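Local coordinates for protein ORF10 (Moritella marina, PDB 6RIW) that probably carries out ketosynthase condensation of acyl chains as the ketosynthase-chain length factor didomain of a polyunsaturated fatty acid synthase, at residues K52-Y65 / N232-N245. Numbering follows the deposited sequence.
Sequences KGDTDKFYCVHGGY and NMGFSIFQAYPANN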
ATOM      1  N   LYS A  52      -2.570  25.578  14.156  1.00 29.76           N
ATOM      2  CA  LYS A  52      -2.300  24.262  14.716  1.00 30.91           C
ATOM      3  C   LYS A  52      -3.268  23.952  15.849  1.00 33.93           C
ATOM      4  O   LYS A  52      -3.543  24.800  16.702  1.00 30.53           O
ATOM      5  CB  LYS A  52      -0.859  24.199  15.230  1.00 32.46           C
ATOM      6  CG  LYS A  52      -0.495  22.892  15.890  1.00 30.79           C
ATOM      7  CD  LYS A  52       0.952  22.566  15.628  1.00 33.86           C
ATOM      8  CE  LYS A  52       1.839  23.700  16.089  1.00 38.50           C
ATOM      9  NZ  LYS A  52       1.538  24.050  17.504  1.00 42.69           N
ATOM     10  N   GLY A  53      -3.794  22.727  15.847  1.00 28.54           N
ATOM     11  CA  GLY A  53      -4.768  22.313  16.834  1.00 30.93           C
ATOM     12  C   GLY A  53      -6.215  22.538  16.449  1.00 31.92           C
ATOM     13  O   GLY A  53      -7.105  22.077  17.177  1.00 35.74           O
ATOM     14  N   ASP A  54      -6.486  23.213  15.327  1.00 28.94           N
ATOM     15  CA  ASP A  54      -7.856  23.508  14.921  1.00 27.67           C
ATOM     16  C   ASP A  54      -8.455  22.326  14.166  1.00 29.37           C
ATOM     17  O   ASP A  54      -7.843  21.797  13.236  1.00 24.14           O
ATOM     18  CB  ASP A  54      -7.899  24.765  14.050  1.00 28.28           C
ATOM     19  CG  ASP A  54      -7.593  26.035  14.841  1.00 35.66           C
ATOM     20  OD1 ASP A  54      -7.509  25.955  16.088  1.00 39.31           O
ATOM     21  OD2 ASP A  54      -7.427  27.110  14.218  1.00 35.10           O
ATOM     22  N   THR A  55      -9.664  21.933  14.555  1.00 27.99           N
ATOM     23  CA  THR A  55     -10.275  20.720  14.015  1.00 29.41           C
ATOM     24  C   THR A  55     -10.685  20.896  12.556  1.00 26.05           C
ATOM     25  O   THR A  55     -11.246  21.927  12.177  1.00 24.05           O
ATOM     26  CB  THR A  55     -11.512  20.347  14.834  1.00 32.58           C
ATOM     27  OG1 THR A  55     -11.208  20.401  16.233  1.00 36.30           O
ATOM     28  CG2 THR A  55     -11.975  18.948  14.474  1.00 28.92           C
ATOM     29  N   ASP A  56     -10.443  19.854  11.753  1.00 26.26           N
ATOM     30  CA  ASP A  56     -10.782  19.817  10.325  1.00 23.50           C
ATOM     31  C   ASP A  56     -10.083  20.931   9.545  1.00 22.93           C
ATOM     32  O   ASP A  56     -10.592  21.386   8.518  1.00 21.68           O
ATOM     33  CB  ASP A  56     -12.297  19.877  10.078  1.00 22.46           C
ATOM     34  CG  ASP A  56     -13.082  18.795  10.846  1.00 26.69           C
ATOM     35  OD1 ASP A  56     -12.625  17.638  10.955  1.00 23.07           O
ATOM     36  OD2 ASP A  56     -14.174  19.114  11.347  1.00 27.02           O
ATOM     37  N   LYS A  57      -8.896  21.349  10.005  1.00 22.10           N
ATOM     38  CA  LYS A  57      -8.106  22.385   9.348  1.00 21.61           C
ATOM     39  C   LYS A  57      -6.653  21.934   9.236  1.00 22.32           C
ATOM     40  O   LYS A  57      -6.150  21.200  10.091  1.00 24.36           O
ATOM     41  CB  LYS A  57      -8.150  23.716  10.132  1.00 22.31           C
ATOM     42  CG  LYS A  57      -9.528  24.239  10.412  1.00 22.73           C
ATOM     43  CD  LYS A  57     -10.131  24.858   9.167  1.00 24.39           C
ATOM     44  CE  LYS A  57     -11.425  25.578   9.516  1.00 25.77           C
ATOM     45  NZ  LYS A  57     -12.214  25.920   8.309  1.00 34.58           N
ATOM     46  N   PHE A  58      -5.969  22.364   8.180  1.00 21.35           N
ATOM     47  CA  PHE A  58      -4.519  22.240   8.181  1.00 21.83           C
ATOM     48  C   PHE A  58      -3.894  23.610   8.431  1.00 23.08           C
ATOM     49  O   PHE A  58      -4.534  24.640   8.235  1.00 23.94           O
ATOM     50  CB  PHE A  58      -3.962  21.596   6.891  1.00 24.81           C
ATOM     51  CG  PHE A  58      -4.695  21.940   5.624  1.00 22.68           C
ATOM     52  CD1 PHE A  58      -4.736  23.235   5.157  1.00 24.35           C
ATOM     53  CD2 PHE A  58      -5.267  20.939   4.860  1.00 22.03           C
ATOM     54  CE1 PHE A  58      -5.378  23.537   3.961  1.00 22.63           C
ATOM     55  CE2 PHE A  58      -5.904  21.221   3.661  1.00 24.60           C
ATOM     56  CZ  PHE A  58      -5.963  22.528   3.207  1.00 24.69           C
ATOM     57  N   TYR A  59      -2.670  23.626   8.961  1.00 23.00           N
ATOM     58  CA  TYR A  59      -2.033  24.902   9.285  1.00 23.55           C
ATOM     59  C   TYR A  59      -0.826  25.179   8.405  1.00 25.01           C
ATOM     60  O   TYR A  59      -0.062  26.102   8.691  1.00 26.16           O
ATOM     61  CB  TYR A  59      -1.647  24.970  10.773  1.00 24.37           C
ATOM     62  CG  TYR A  59      -0.558  24.014  11.248  1.00 23.60           C
ATOM     63  CD1 TYR A  59       0.764  24.424  11.337  1.00 23.07           C
ATOM     64  CD2 TYR A  59      -0.875  22.729  11.663  1.00 21.57           C
ATOM     65  CE1 TYR A  59       1.749  23.566  11.799  1.00 21.30           C
ATOM     66  CE2 TYR A  59       0.091  21.865  12.132  1.00 24.05           C
ATOM     67  CZ  TYR A  59       1.405  22.281  12.190  1.00 24.11           C
ATOM     68  OH  TYR A  59       2.360  21.408  12.654  1.00 20.97           O
ATOM     69  N   CYS A  60      -0.652  24.413   7.329  1.00 23.40           N
ATOM     70  CA  CYS A  60       0.424  24.643   6.375  1.00 25.59           C
ATOM     71  C   CYS A  60      -0.050  24.173   5.005  1.00 28.68           C
ATOM     72  O   CYS A  60      -0.653  23.098   4.903  1.00 28.06           O
ATOM     73  CB  CYS A  60       1.693  23.895   6.812  1.00 25.21           C
ATOM     74  SG  CYS A  60       3.108  23.992   5.662  1.00 30.55           S
ATOM     75  N   VAL A  61       0.189  24.979   3.966  1.00 23.88           N
ATOM     76  CA  VAL A  61      -0.147  24.588   2.595  1.00 26.92           C
ATOM     77  C   VAL A  61       1.086  24.416   1.720  1.00 27.15           C
ATOM     78  O   VAL A  61       0.946  24.095   0.527  1.00 25.94           O
ATOM     79  CB  VAL A  61      -1.137  25.575   1.939  1.00 26.88           C
ATOM     80  CG1 VAL A  61      -2.473  25.566   2.670  1.00 30.62           C
ATOM     81  CG2 VAL A  61      -0.550  26.974   1.888  1.00 29.79           C
ATOM     82  N   HIS A  62       2.287  24.581   2.275  1.00 22.57           N
ATOM     83  CA  HIS A  62       3.515  24.415   1.512  1.00 23.43           C
ATOM     84  C   HIS A  62       3.810  22.936   1.276  1.00 24.12           C
ATOM     85  O   HIS A  62       3.593  22.096   2.153  1.00 22.57           O
ATOM     86  CB  HIS A  62       4.690  25.064   2.249  1.00 24.11           C
ATOM     87  CG  HIS A  62       4.715  26.557   2.141  1.00 29.36           C
ATOM     88  ND1 HIS A  62       4.081  27.381   3.048  1.00 35.27           N
ATOM     89  CD2 HIS A  62       5.274  27.374   1.216  1.00 31.63           C
ATOM     90  CE1 HIS A  62       4.248  28.641   2.687  1.00 30.47           C
ATOM     91  NE2 HIS A  62       4.969  28.663   1.581  1.00 35.33           N
ATOM     92  N   GLY A  63       4.321  22.632   0.089  1.00 21.79           N
ATOM     93  CA  GLY A  63       4.715  21.271  -0.238  1.00 23.16           C
ATOM     94  C   GLY A  63       5.458  21.242  -1.556  1.00 20.75           C
ATOM     95  O   GLY A  63       5.696  22.276  -2.184  1.00 23.37           O
ATOM     96  N   GLY A  64       5.834  20.033  -1.963  1.00 21.05           N
ATOM     97  CA  GLY A  64       6.425  19.841  -3.267  1.00 19.97           C
ATOM     98  C   GLY A  64       5.382  19.247  -4.187  1.00 21.06           C
ATOM     99  O   GLY A  64       5.010  18.088  -4.010  1.00 21.38           O
ATOM    100  N   TYR A  65       4.872  20.020  -5.146  1.00 18.11           N
ATOM    101  CA  TYR A  65       3.774  19.556  -5.983  1.00 23.04           C
ATOM    102  C   TYR A  65       4.208  19.435  -7.432  1.00 21.27           C
ATOM    103  O   TYR A  65       5.186  20.053  -7.869  1.00 22.19           O
ATOM    104  CB  TYR A  65       2.559  20.484  -5.880  1.00 22.18           C
ATOM    105  CG  TYR A  65       2.095  20.572  -4.456  1.00 22.75           C
ATOM    106  CD1 TYR A  65       1.508  19.475  -3.836  1.00 20.04           C
ATOM    107  CD2 TYR A  65       2.282  21.738  -3.716  1.00 21.67           C
ATOM    108  CE1 TYR A  65       1.101  19.546  -2.519  1.00 23.60           C
ATOM    109  CE2 TYR A  65       1.875  21.822  -2.404  1.00 23.76           C
ATOM    110  CZ  TYR A  65       1.285  20.724  -1.808  1.00 26.80           C
ATOM    111  OH  TYR A  65       0.888  20.803  -0.488  1.00 31.98           O
ATOM    112  N   ASN A 232      -2.367  16.408   3.990  1.00 15.38           N
ATOM    113  CA  ASN A 232      -2.051  17.587   4.782  1.00 16.86           C
ATOM    114  C   ASN A 232      -2.844  17.622   6.081  1.00 18.56           C
ATOM    115  O   ASN A 232      -2.347  18.124   7.097  1.00 18.36           O
ATOM    116  CB  ASN A 232      -2.302  18.844   3.944  1.00 20.79           C
ATOM    117  CG  ASN A 232      -1.200  19.091   2.925  1.00 27.16           C
ATOM    118  OD1 ASN A 232      -0.579  18.148   2.397  1.00 27.66           O
ATOM    119  ND2 ASN A 232      -0.920  20.366   2.665  1.00 31.43           N
ATOM    120  N   MET A 233      -4.074  17.112   6.078  1.00 18.61           N
ATOM    121  CA  MET A 233      -4.785  16.933   7.340  1.00 18.57           C
ATOM    122  C   MET A 233      -4.022  15.994   8.265  1.00 19.42           C
ATOM    123  O   MET A 233      -3.958  16.219   9.482  1.00 18.34           O
ATOM    124  CB  MET A 233      -6.202  16.404   7.088  1.00 19.23           C
ATOM    125  CG  MET A 233      -7.134  17.419   6.453  1.00 21.83           C
ATOM    126  SD  MET A 233      -7.432  18.878   7.499  1.00 26.80           S
ATOM    127  CE  MET A 233      -8.355  19.918   6.352  1.00 20.60           C
ATOM    128  N   GLY A 234      -3.412  14.947   7.704  1.00 19.51           N
ATOM    129  CA  GLY A 234      -2.636  14.034   8.529  1.00 19.61           C
ATOM    130  C   GLY A 234      -1.421  14.697   9.154  1.00 18.72           C
ATOM    131  O   GLY A 234      -1.194  14.603  10.364  1.00 19.17           O
ATOM    132  N   PHE A 235      -0.610  15.362   8.342  1.00 17.40           N
ATOM    133  CA  PHE A 235       0.569  16.001   8.917  1.00 18.42           C
ATOM    134  C   PHE A 235       0.190  17.156   9.841  1.00 21.81           C
ATOM    135  O   PHE A 235       0.964  17.499  10.747  1.00 21.74           O
ATOM    136  CB  PHE A 235       1.512  16.466   7.802  1.00 20.68           C
ATOM    137  CG  PHE A 235       2.312  15.343   7.192  1.00 20.56           C
ATOM    138  CD1 PHE A 235       3.080  14.507   7.998  1.00 23.68           C
ATOM    139  CD2 PHE A 235       2.257  15.092   5.833  1.00 22.97           C
ATOM    140  CE1 PHE A 235       3.804  13.451   7.452  1.00 25.97           C
ATOM    141  CE2 PHE A 235       2.975  14.038   5.278  1.00 27.10           C
ATOM    142  CZ  PHE A 235       3.751  13.221   6.082  1.00 26.08           C
ATOM    143  N   SER A 236      -0.993  17.748   9.656  1.00 18.44           N
ATOM    144  CA  SER A 236      -1.448  18.738  10.624  1.00 19.63           C
ATOM    145  C   SER A 236      -1.798  18.092  11.964  1.00 24.99           C
ATOM    146  O   SER A 236      -1.425  18.625  13.017  1.00 23.27           O
ATOM    147  CB  SER A 236      -2.631  19.529  10.067  1.00 20.06           C
ATOM    148  OG  SER A 236      -2.204  20.238   8.919  1.00 23.25           O
ATOM    149  N   ILE A 237      -2.495  16.943  11.961  1.00 17.55           N
ATOM    150  CA  ILE A 237      -2.835  16.333  13.252  1.00 21.35           C
ATOM    151  C   ILE A 237      -1.593  15.740  13.913  1.00 23.36           C
ATOM    152  O   ILE A 237      -1.496  15.697  15.148  1.00 25.28           O
ATOM    153  CB  ILE A 237      -3.967  15.287  13.119  1.00 26.64           C
ATOM    154  CG1 ILE A 237      -4.471  14.857  14.503  1.00 31.69           C
ATOM    155  CG2 ILE A 237      -3.529  14.082  12.380  1.00 23.12           C
ATOM    156  CD1 ILE A 237      -5.298  15.951  15.213  1.00 28.23           C
ATOM    157  N   PHE A 238      -0.624  15.291  13.121  1.00 18.58           N
ATOM    158  CA  PHE A 238       0.669  14.872  13.658  1.00 21.04           C
ATOM    159  C   PHE A 238       1.514  16.046  14.152  1.00 23.96           C
ATOM    160  O   PHE A 238       2.566  15.808  14.758  1.00 22.61           O
ATOM    161  CB  PHE A 238       1.465  14.113  12.593  1.00 21.53           C
ATOM    162  CG  PHE A 238       0.832  12.808  12.153  1.00 21.20           C
ATOM    163  CD1 PHE A 238      -0.136  12.185  12.929  1.00 20.83           C
ATOM    164  CD2 PHE A 238       1.229  12.204  10.976  1.00 24.46           C
ATOM    165  CE1 PHE A 238      -0.707  10.976  12.535  1.00 24.00           C
ATOM    166  CE2 PHE A 238       0.666  10.991  10.569  1.00 24.59           C
ATOM    167  CZ  PHE A 238      -0.315  10.386  11.349  1.00 26.13           C
ATOM    168  N   GLN A 239       1.097  17.289  13.881  1.00 22.43           N
ATOM    169  CA  GLN A 239       1.896  18.491  14.178  1.00 25.11           C
ATOM    170  C   GLN A 239       3.292  18.406  13.550  1.00 25.83           C
ATOM    171  O   GLN A 239       4.299  18.803  14.151  1.00 24.15           O
ATOM    172  CB  GLN A 239       1.997  18.727  15.685  1.00 28.54           C
ATOM    173  CG  GLN A 239       0.683  19.037  16.378  1.00 32.38           C
ATOM    174  CD  GLN A 239       0.875  19.186  17.880  1.00 37.38           C
ATOM    175  OE1 GLN A 239       1.852  19.787  18.336  1.00 36.60           O
ATOM    176  NE2 GLN A 239      -0.038  18.610  18.656  1.00 38.79           N
ATOM    177  N   ALA A 240       3.357  17.876  12.330  1.00 20.19           N
ATOM    178  CA  ALA A 240       4.628  17.664  11.649  1.00 22.82           C
ATOM    179  C   ALA A 240       5.091  18.869  10.842  1.00 21.12           C
ATOM    180  O   ALA A 240       6.275  18.945  10.497  1.00 20.74           O
ATOM    181  CB  ALA A 240       4.536  16.440  10.731  1.00 21.46           C
ATOM    182  N   TYR A 241       4.195  19.806  10.528  1.00 21.97           N
ATOM    183  CA  TYR A 241       4.557  21.035   9.835  1.00 22.63           C
ATOM    184  C   TYR A 241       5.231  22.029  10.792  1.00 21.40           C
ATOM    185  O   TYR A 241       4.864  22.111  11.967  1.00 24.49           O
ATOM    186  CB  TYR A 241       3.311  21.681   9.231  1.00 22.47           C
ATOM    187  CG  TYR A 241       2.693  20.932   8.062  1.00 21.43           C
ATOM    188  CD1 TYR A 241       3.417  20.680   6.912  1.00 24.01           C
ATOM    189  CD2 TYR A 241       1.355  20.505   8.108  1.00 22.80           C
ATOM    190  CE1 TYR A 241       2.843  20.000   5.833  1.00 25.97           C
ATOM    191  CE2 TYR A 241       0.773  19.842   7.042  1.00 22.09           C
ATOM    192  CZ  TYR A 241       1.520  19.595   5.910  1.00 22.75           C
ATOM    193  OH  TYR A 241       0.965  18.937   4.843  1.00 23.07           O
ATOM    194  N   PRO A 242       6.192  22.822  10.306  1.00 21.82           N
ATOM    195  CA  PRO A 242       6.958  23.697  11.217  1.00 25.04           C
ATOM    196  C   PRO A 242       6.147  24.908  11.670  1.00 28.26           C
ATOM    197  O   PRO A 242       5.576  25.635  10.857  1.00 28.22           O
ATOM    198  CB  PRO A 242       8.175  24.116  10.379  1.00 26.40           C
ATOM    199  CG  PRO A 242       7.719  24.004   8.955  1.00 26.15           C
ATOM    200  CD  PRO A 242       6.725  22.847   8.930  1.00 23.78           C
ATOM    201  N   ALA A 243       6.124  25.133  12.989  1.00 29.04           N
ATOM    202  CA  ALA A 243       5.371  26.261  13.521  1.00 33.05           C
ATOM    203  C   ALA A 243       5.963  27.586  13.059  1.00 36.45           C
ATOM    204  O   ALA A 243       5.213  28.537  12.812  1.00 37.52           O
ATOM    205  CB  ALA A 243       5.312  26.188  15.050  1.00 36.18           C
ATOM    206  N   ASN A 244       7.287  27.661  12.889  1.00 30.90           N
ATOM    207  CA  ASN A 244       7.924  28.873  12.383  1.00 31.45           C
ATOM    208  C   ASN A 244       8.026  28.901  10.856  1.00 28.67           C
ATOM    209  O   ASN A 244       8.727  29.753  10.304  1.00 31.04           O
ATOM    210  CB  ASN A 244       9.308  29.041  13.021  1.00 31.44           C
ATOM    211  CG  ASN A 244      10.308  28.002  12.547  1.00 32.10           C
ATOM    212  OD1 ASN A 244       9.954  27.050  11.842  1.00 28.20           O
ATOM    213  ND2 ASN A 244      11.569  28.181  12.932  1.00 27.16           N
ATOM    214  N   ASN A 245       7.367  27.967  10.169  1.00 30.81           N
ATOM    215  CA  ASN A 245       7.372  27.873   8.704  1.00 30.65           C
ATOM    216  C   ASN A 245       8.771  27.644   8.129  1.00 30.37           C
ATOM    217  O   ASN A 245       9.014  27.923   6.951  1.00 31.32           O
ATOM    218  CB  ASN A 245       6.722  29.107   8.065  1.00 33.63           C
ATOM    219  CG  ASN A 245       6.080  28.806   6.716  1.00 39.13           C
ATOM    220  OD1 ASN A 245       6.425  29.423   5.707  1.00 43.77           O
ATOM    221  ND2 ASN A 245       5.145  27.857   6.692  1.00 43.59           N
TER
HETATM  222  O   HOH W   1      -3.208  20.638  13.969  1.00 31.16           O
HETATM  223  O   HOH W   2       2.765  19.454   2.576  1.00 21.82           O
HETATM  224  O   HOH W   3       1.409  18.228   0.703  1.00 27.23           O
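C60 lies over one face of the Y241 ring, its CB 3.4 Å from Y241 CG in a CH-pi contact, while SG adds an oblique sulfur-aromatic approach. SG reaches the ring because it is turned anti to the backbone N (chi1 176°). The Y241 ring presents its edge to the face of Y59 in a T-shaped pair, centroids 5.8 Å apart and planes at 89°. On the helix 228-237 side, M233 CE packs 3.6 Å from F58 CD2, and its SD adds an oblique Met-aromatic approach, 5.0 Å from the F58 ring centroid; Y591 and V595 of helix 589-595 back the methionine. Further out, the Y59 hydroxyl donates to Y241 O at 2.7 Å, and K52 CB covers one face of the Y59 ring. S236 OG gives its proton to N232 O at 2.8 Å and receives only a weak bond from Y59 N. Where the helix ends in a Schellman motif at Q239, a water links G53 N to S236 O; two others join H62 O to Y241 OH and Y65 OH to N232 OD1. A phenylalanine in place of Y59 would probably leave Y241 O without this donor and the loop after the helix less firmly tied. Aromatic and sulfur packing thus joins the 52-61 loop of the ketosynthase N-terminal region to the last turns of helix 228-237 and the loop that follows, with few direct polar bonds and three bridging waters.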